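Local structure of TetR family transcriptional regulator (Streptomyces coelicolor, 6SRN) at residues A90-I95 / L103-E108; A116-P121 / D196-W201. The protein probably binds cis-regulatory DNA as a TetR-family transcriptional regulator that responds to a bacterial hormone, a furan carboxylic acid, controlling antibiotic production. All coordinates share one frame; numbering follows the deposited sequence.

Contact 1 of 2, residues A90-I95 / L103-E108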
loop_
_atom_site.group_PDB
_atom_site.type_symbol
_atom_site.label_atom_id
_atom_site.label_comp_id
_atom_site.label_asym_id
_atom_site.label_seq_id
_atom_site.Cartn_x
_atom_site.Cartn_y
_atom_site.Cartn_z
ATOM N N ALA A 90 -16.324 17.391 -4.201
ATOM C CA ALA A 90 -17.534 17.571 -5.007
ATOM C C ALA A 90 -18.373 16.297 -5.128
ATOM O O ALA A 90 -19.612 16.371 -5.105
ATOM C CB ALA A 90 -17.181 18.112 -6.390
ATOM N N ALA A 91 -17.688 15.158 -5.206
ATOM C CA ALA A 91 -18.362 13.853 -5.274
ATOM C C ALA A 91 -19.095 13.614 -3.972
ATOM O O ALA A 91 -20.236 13.137 -3.940
ATOM C CB ALA A 91 -17.358 12.748 -5.545
ATOM N N MET A 92 -18.461 13.953 -2.855
ATOM C CA MET A 92 -19.113 13.741 -1.565
ATOM C C MET A 92 -20.340 14.609 -1.400
ATOM O O MET A 92 -21.343 14.158 -0.876
ATOM C CB MET A 92 -18.151 13.911 -0.387
ATOM C CG MET A 92 -18.607 13.083 0.822
ATOM S SD MET A 92 -17.318 12.839 2.061
ATOM C CE MET A 92 -17.537 14.426 2.768
ATOM N N GLU A 93 -20.257 15.839 -1.933
ATOM C CA GLU A 93 -21.398 16.741 -1.933
ATOM C C GLU A 93 -22.527 16.203 -2.792
ATOM O O GLU A 93 -23.676 16.280 -2.400
ATOM C CB GLU A 93 -20.973 18.151 -2.389
ATOM C CG GLU A 93 -22.076 19.213 -2.318
ATOM C CD GLU A 93 -22.551 19.514 -0.895
ATOM O OE1 GLU A 93 -22.005 18.974 0.107
ATOM O OE2 GLU A 93 -23.524 20.291 -0.771
ATOM N N GLU A 94 -22.202 15.648 -3.952
ATOM C CA GLU A 94 -23.234 15.073 -4.833
ATOM C C GLU A 94 -23.997 13.925 -4.113
ATOM O O GLU A 94 -25.209 13.777 -4.243
ATOM C CB GLU A 94 -22.543 14.558 -6.092
ATOM C CG GLU A 94 -23.435 13.941 -7.155
ATOM C CD GLU A 94 -22.609 13.345 -8.274
ATOM O OE1 GLU A 94 -21.617 13.986 -8.696
ATOM O OE2 GLU A 94 -22.934 12.231 -8.725
ATOM N N ILE A 95 -23.252 13.125 -3.354
ATOM C CA ILE A 95 -23.839 12.010 -2.619
ATOM C C ILE A 95 -24.686 12.500 -1.426
ATOM O O ILE A 95 -25.805 12.042 -1.145
ATOM C CB ILE A 95 -22.719 11.053 -2.143
ATOM C CG1 ILE A 95 -22.067 10.363 -3.344
ATOM C CG2 ILE A 95 -23.283 10.013 -1.204
ATOM C CD1 ILE A 95 -20.691 9.832 -3.086
ATOM N N LEU A 103 -22.736 6.957 7.090
ATOM C CA LEU A 103 -21.912 5.797 6.806
ATOM C C LEU A 103 -22.078 5.337 5.340
ATOM O O LEU A 103 -21.111 4.915 4.725
ATOM C CB LEU A 103 -22.292 4.637 7.712
ATOM C CG LEU A 103 -21.337 4.139 8.767
ATOM C CD1 LEU A 103 -21.770 2.713 9.120
ATOM C CD2 LEU A 103 -19.900 4.266 8.375
ATOM N N GLU A 104 -23.293 5.432 4.784
ATOM C CA GLU A 104 -23.524 5.119 3.351
ATOM C C GLU A 104 -22.768 6.087 2.445
ATOM O O GLU A 104 -22.348 5.701 1.370
ATOM C CB GLU A 104 -25.001 5.271 3.029
ATOM C CG GLU A 104 -25.804 4.095 3.515
ATOM C CD GLU A 104 -27.266 4.311 3.214
ATOM O OE1 GLU A 104 -27.677 5.506 3.131
ATOM O OE2 GLU A 104 -27.971 3.326 2.971
ATOM N N THR A 105 -22.562 7.313 2.898
ATOM C CA THR A 105 -21.802 8.310 2.131
ATOM C C THR A 105 -20.355 7.837 2.047
ATOM O O THR A 105 -19.747 7.874 0.949
ATOM C CB THR A 105 -21.908 9.695 2.779
ATOM O OG1 THR A 105 -23.286 10.139 2.723
ATOM C CG2 THR A 105 -21.001 10.726 2.141
ATOM N N VAL A 106 -19.790 7.432 3.174
ATOM C CA VAL A 106 -18.407 6.886 3.192
ATOM C C VAL A 106 -18.317 5.659 2.275
ATOM O O VAL A 106 -17.401 5.541 1.442
ATOM C CB VAL A 106 -17.985 6.499 4.600
ATOM C CG1 VAL A 106 -16.595 5.891 4.623
ATOM C CG2 VAL A 106 -18.006 7.700 5.545
ATOM N N GLU A 107 -19.270 4.726 2.377
ATOM C CA GLU A 107 -19.290 3.558 1.533
ATOM C C GLU A 107 -19.301 3.919 0.048
ATOM O O GLU A 107 -18.528 3.337 -0.740
ATOM C CB GLU A 107 -20.505 2.699 1.804
ATOM C CG GLU A 107 -20.491 1.895 3.055
ATOM C CD GLU A 107 -21.744 1.044 3.006
ATOM O OE1 GLU A 107 -21.776 0.059 2.181
ATOM O OE2 GLU A 107 -22.699 1.448 3.667
ATOM N N GLU A 108 -20.180 4.850 -0.341
ATOM C CA GLU A 108 -20.331 5.162 -1.752
ATOM C C GLU A 108 -19.094 5.916 -2.269
ATOM O O GLU A 108 -18.690 5.740 -3.437
ATOM C CB GLU A 108 -21.610 5.937 -2.030
ATOM C CG GLU A 108 -21.825 6.285 -3.487
ATOM C CD GLU A 108 -21.845 5.137 -4.488
ATOM O OE1 GLU A 108 -21.985 3.955 -4.094
ATOM O OE2 GLU A 108 -21.734 5.465 -5.694
#
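Glu108 meets Ile95 with its CG methylene, 3.7 Å from Ile95 CD1, while its flat carboxylate is held by its own helix, OE1 by a hydrogen bond to His111 and OE2 by a salt bridge to Arg112. The bend at chi2 (57°) turns the carboxylate away from Ile95. The other branch of Ile95 lies against Thr105, its CG2 3.9 Å from Thr105 OG1 and 4.0 Å from Thr105 CA. That hydroxyl is beside the backbone N (chi1 -65°) and bonds to Thr101 O, while the same torsion presents methyl CG2 to Met92, whose CG meets it at 3.6 Å, the two chains at about a right angle. No hydrogen bond crosses between 90-95 and 103-108; the interface is van der Waals contact. Their axes come within 10.0 Å at 133°: helix 88-96 and the start of helix 102-119, joined by a short loop, form a splayed antiparallel helix-loop-helix hairpin of the all-helical TetR-type fold. Arg112 also pairs with Glu94, a salt bridge linking the two helices. Phe100 of the loop touches Ile95 and Thr105, Met109 touches Met92 and Ile95, and Met92 reaches Leu150 and Pro154 of helix 145-161.

Contact 2 of 2, residues A116-P121 / D196-W201; sequences AFRDDP and DIMERW. With LUB (4-(Hydroxymethyl)-2-propylfuran-3-carboxylic acid), chain B.
Arg118 passes its aliphatic stem across Ile197: its CB lies 3.7 Å from Ile197 CG2, CG follows at 3.9 Å from the same methyl, and CD is still 4.1 Å from it. At chi3 (60°) the chain bends, bringing the guanidinium alongside the next residue of its own helix. There NE bonds to Asp119 OD1 at 2.9 Å, and NH2 to Asp119 OD2 at 2.9 Å, a side-on salt bridge at the guanidinium edge. Both bonds are nearly straight, yet OD1 is met from 45° above the carboxylate plane, and OD2 on its syn side, 35° out of plane. The two-point grip fixes the rotation of the guanidinium, whose remaining nitrogen NH1 comes 3.5 Å from Met198 CG. In this all-helical TetR-type ligand-binding domain, the last turn of helix 102-119 thus packs against the first turn of helix 197-212, while Ile197 also rests on Met184 and Ser188 of helix 170-192. Beside Arg118, Phe117 touches Ile197 through CB, 4.2 Å from CD1, but its ring, set by a chi1 that places CG beside the backbone N, heads into the pocket, where CZ stands 3.5 Å from C5 of the bound furan carboxylic acid.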
loop_
_atom_site.group_PDB
_atom_site.type_symbol
_atom_site.label_atom_id
_atom_site.label_comp_id
_atom_site.label_asym_id
_atom_site.label_seq_id
_atom_site.Cartn_x
_atom_site.Cartn_y
_atom_site.Cartn_z
ATOM N N ALA A 116 -12.905 4.372 -9.988
ATOM C CA ALA A 116 -12.094 5.404 -10.622
ATOM C C ALA A 116 -10.630 4.938 -10.783
ATOM O O ALA A 116 -9.987 5.201 -11.794
ATOM C CB ALA A 116 -12.173 6.689 -9.845
ATOM N N PHE A 117 -10.089 4.286 -9.745
ATOM C CA PHE A 117 -8.774 3.670 -9.925
ATOM C C PHE A 117 -8.806 2.605 -11.014
ATOM O O PHE A 117 -7.830 2.442 -11.766
ATOM C CB PHE A 117 -8.245 3.088 -8.606
ATOM C CG PHE A 117 -7.703 4.117 -7.640
ATOM C CD1 PHE A 117 -6.552 4.851 -7.963
ATOM C CD2 PHE A 117 -8.286 4.333 -6.407
ATOM C CE1 PHE A 117 -6.049 5.771 -7.029
ATOM C CE2 PHE A 117 -7.785 5.251 -5.510
ATOM C CZ PHE A 117 -6.657 5.977 -5.813
ATOM N N ARG A 118 -9.905 1.870 -11.115
ATOM C CA ARG A 118 -10.034 0.866 -12.159
ATOM C C ARG A 118 -9.980 1.444 -13.582
ATOM O O ARG A 118 -9.291 0.872 -14.450
ATOM C CB ARG A 118 -11.320 0.078 -11.988
ATOM C CG ARG A 118 -11.426 -1.190 -12.842
ATOM C CD ARG A 118 -12.820 -1.800 -12.819
ATOM N NE ARG A 118 -13.761 -0.805 -13.350
ATOM C CZ ARG A 118 -15.063 -0.712 -13.079
ATOM N NH1 ARG A 118 -15.686 -1.595 -12.326
ATOM N NH2 ARG A 118 -15.750 0.304 -13.540
ATOM N N ASP A 119 -10.583 2.607 -13.771
ATOM C CA ASP A 119 -10.891 3.149 -15.096
ATOM C C ASP A 119 -10.170 4.419 -15.522
ATOM O O ASP A 119 -10.057 4.661 -16.725
ATOM C CB ASP A 119 -12.406 3.408 -15.204
ATOM C CG ASP A 119 -13.251 2.130 -15.203
ATOM O OD1 ASP A 119 -12.708 0.992 -15.324
ATOM O OD2 ASP A 119 -14.481 2.359 -15.113
ATOM N N ASP A 120 -9.792 5.271 -14.572
ATOM C CA ASP A 120 -9.511 6.672 -14.884
ATOM C C ASP A 120 -8.004 6.928 -14.862
ATOM O O ASP A 120 -7.367 6.769 -13.838
ATOM C CB ASP A 120 -10.219 7.597 -13.879
ATOM C CG ASP A 120 -10.137 9.031 -14.267
ATOM O OD1 ASP A 120 -9.120 9.449 -14.864
ATOM O OD2 ASP A 120 -11.099 9.788 -13.923
ATOM N N PRO A 121 -7.419 7.320 -16.008
ATOM C CA PRO A 121 -6.010 7.561 -16.015
ATOM C C PRO A 121 -5.504 8.554 -14.975
ATOM O O PRO A 121 -4.350 8.422 -14.520
ATOM C CB PRO A 121 -5.750 8.096 -17.408
ATOM C CG PRO A 121 -6.811 7.490 -18.268
ATOM C CD PRO A 121 -8.007 7.467 -17.367
ATOM N N ASP A 196 -9.405 -6.918 -10.860
ATOM C CA ASP A 196 -10.228 -7.566 -9.848
ATOM C C ASP A 196 -10.539 -6.614 -8.679
ATOM O O ASP A 196 -11.020 -7.043 -7.635
ATOM C CB ASP A 196 -9.538 -8.815 -9.258
ATOM C CG ASP A 196 -8.277 -8.501 -8.435
ATOM O OD1 ASP A 196 -7.640 -7.448 -8.700
ATOM O OD2 ASP A 196 -7.853 -9.364 -7.606
ATOM N N ILE A 197 -10.337 -5.315 -8.848
ATOM C CA ILE A 197 -10.436 -4.380 -7.734
ATOM C C ILE A 197 -11.806 -4.393 -7.073
ATOM O O ILE A 197 -11.908 -4.291 -5.834
ATOM C CB ILE A 197 -10.014 -2.944 -8.150
ATOM C CG1 ILE A 197 -9.893 -2.071 -6.926
ATOM C CG2 ILE A 197 -10.939 -2.342 -9.175
ATOM C CD1 ILE A 197 -9.286 -0.726 -7.196
ATOM N N MET A 198 -12.866 -4.513 -7.854
ATOM C CA MET A 198 -14.194 -4.420 -7.234
ATOM C C MET A 198 -14.489 -5.597 -6.288
ATOM O O MET A 198 -15.078 -5.388 -5.204
ATOM C CB MET A 198 -15.302 -4.253 -8.296
ATOM C CG MET A 198 -15.107 -3.038 -9.204
ATOM S SD MET A 198 -14.822 -1.450 -8.413
ATOM C CE MET A 198 -16.359 -1.114 -7.602
ATOM N N GLU A 199 -14.059 -6.810 -6.687
ATOM C CA GLU A 199 -14.217 -7.979 -5.839
ATOM C C GLU A 199 -13.354 -7.887 -4.605
ATOM O O GLU A 199 -13.748 -8.398 -3.556
ATOM C CB GLU A 199 -13.799 -9.234 -6.629
ATOM C CG GLU A 199 -14.566 -9.538 -7.884
ATOM C CD GLU A 199 -13.784 -9.100 -9.116
ATOM O OE1 GLU A 199 -13.780 -7.901 -9.282
ATOM O OE2 GLU A 199 -13.166 -9.922 -9.898
ATOM N N ARG A 200 -12.126 -7.403 -4.772
ATOM C CA ARG A 200 -11.204 -7.303 -3.634
ATOM C C ARG A 200 -11.753 -6.286 -2.645
ATOM O O ARG A 200 -11.663 -6.471 -1.426
ATOM C CB ARG A 200 -9.802 -6.934 -4.130
ATOM C CG ARG A 200 -9.158 -7.917 -5.103
ATOM C CD ARG A 200 -8.762 -9.249 -4.478
ATOM N NE ARG A 200 -9.892 -10.119 -4.209
ATOM C CZ ARG A 200 -10.530 -10.827 -5.136
ATOM N NH1 ARG A 200 -10.141 -10.830 -6.425
ATOM N NH2 ARG A 200 -11.562 -11.554 -4.766
ATOM N N TRP A 201 -12.269 -5.165 -3.139
ATOM C CA TRP A 201 -12.889 -4.164 -2.251
ATOM C C TRP A 201 -14.140 -4.710 -1.567
ATOM O O TRP A 201 -14.274 -4.544 -0.396
ATOM C CB TRP A 201 -13.153 -2.856 -2.991
ATOM C CG TRP A 201 -13.768 -1.816 -2.103
ATOM C CD1 TRP A 201 -14.925 -1.138 -2.361
ATOM C CD2 TRP A 201 -13.323 -1.400 -0.788
ATOM N NE1 TRP A 201 -15.194 -0.300 -1.317
ATOM C CE2 TRP A 201 -14.253 -0.441 -0.335
ATOM C CE3 TRP A 201 -12.235 -1.729 0.022
ATOM C CZ2 TRP A 201 -14.137 0.186 0.913
ATOM C CZ3 TRP A 201 -12.127 -1.137 1.280
ATOM C CH2 TRP A 201 -13.070 -0.163 1.693
HETATM C C2 LUB B . -5.461 6.256 -1.795
HETATM C C4 LUB B . -3.580 6.737 -2.909
HETATM C C5 LUB B . -4.085 5.616 -3.435
HETATM C C6 LUB B . -6.493 6.049 -0.763
HETATM O O11 LUB B . -5.133 8.661 -0.207
HETATM C C9 LUB B . -4.205 8.323 -0.987
HETATM O O10 LUB B . -3.097 8.969 -1.037
HETATM C C3 LUB B . -4.337 7.153 -1.832
HETATM C C12 LUB B . -2.406 7.436 -3.576
HETATM O O13 LUB B . -1.386 7.689 -2.582
HETATM O O1 LUB B . -5.196 5.205 -2.679
HETATM C C7 LUB B . -7.851 6.381 -1.396
HETATM C C8 LUB B . -8.987 6.263 -0.410
#

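Helix 102-119 is common to both contacts: contact 1 uses its beginning, against helix 88-96, and contact 2 its end, against helix 197-212. Their centres are about 17 Å apart and their nearest atoms about 5 Å, without touching. His111 links them indirectly: it is hydrogen-bonded to Glu108 OE1 of contact 1 and touched by the Met198 side chain of contact 2. The same helix supplies Leu110 and Phe117 to the ligand pocket. Contact 2 therefore includes part of the pocket wall, whereas contact 1 lies farther off, the Met92 side chain about 11 Å from the ligand. The ligand is hydrogen-bonded to Tyr85 OH and to the backbone N of Tyr144; Tyr85 is in helix 73-86, which precedes helix 88-96 of contact 1.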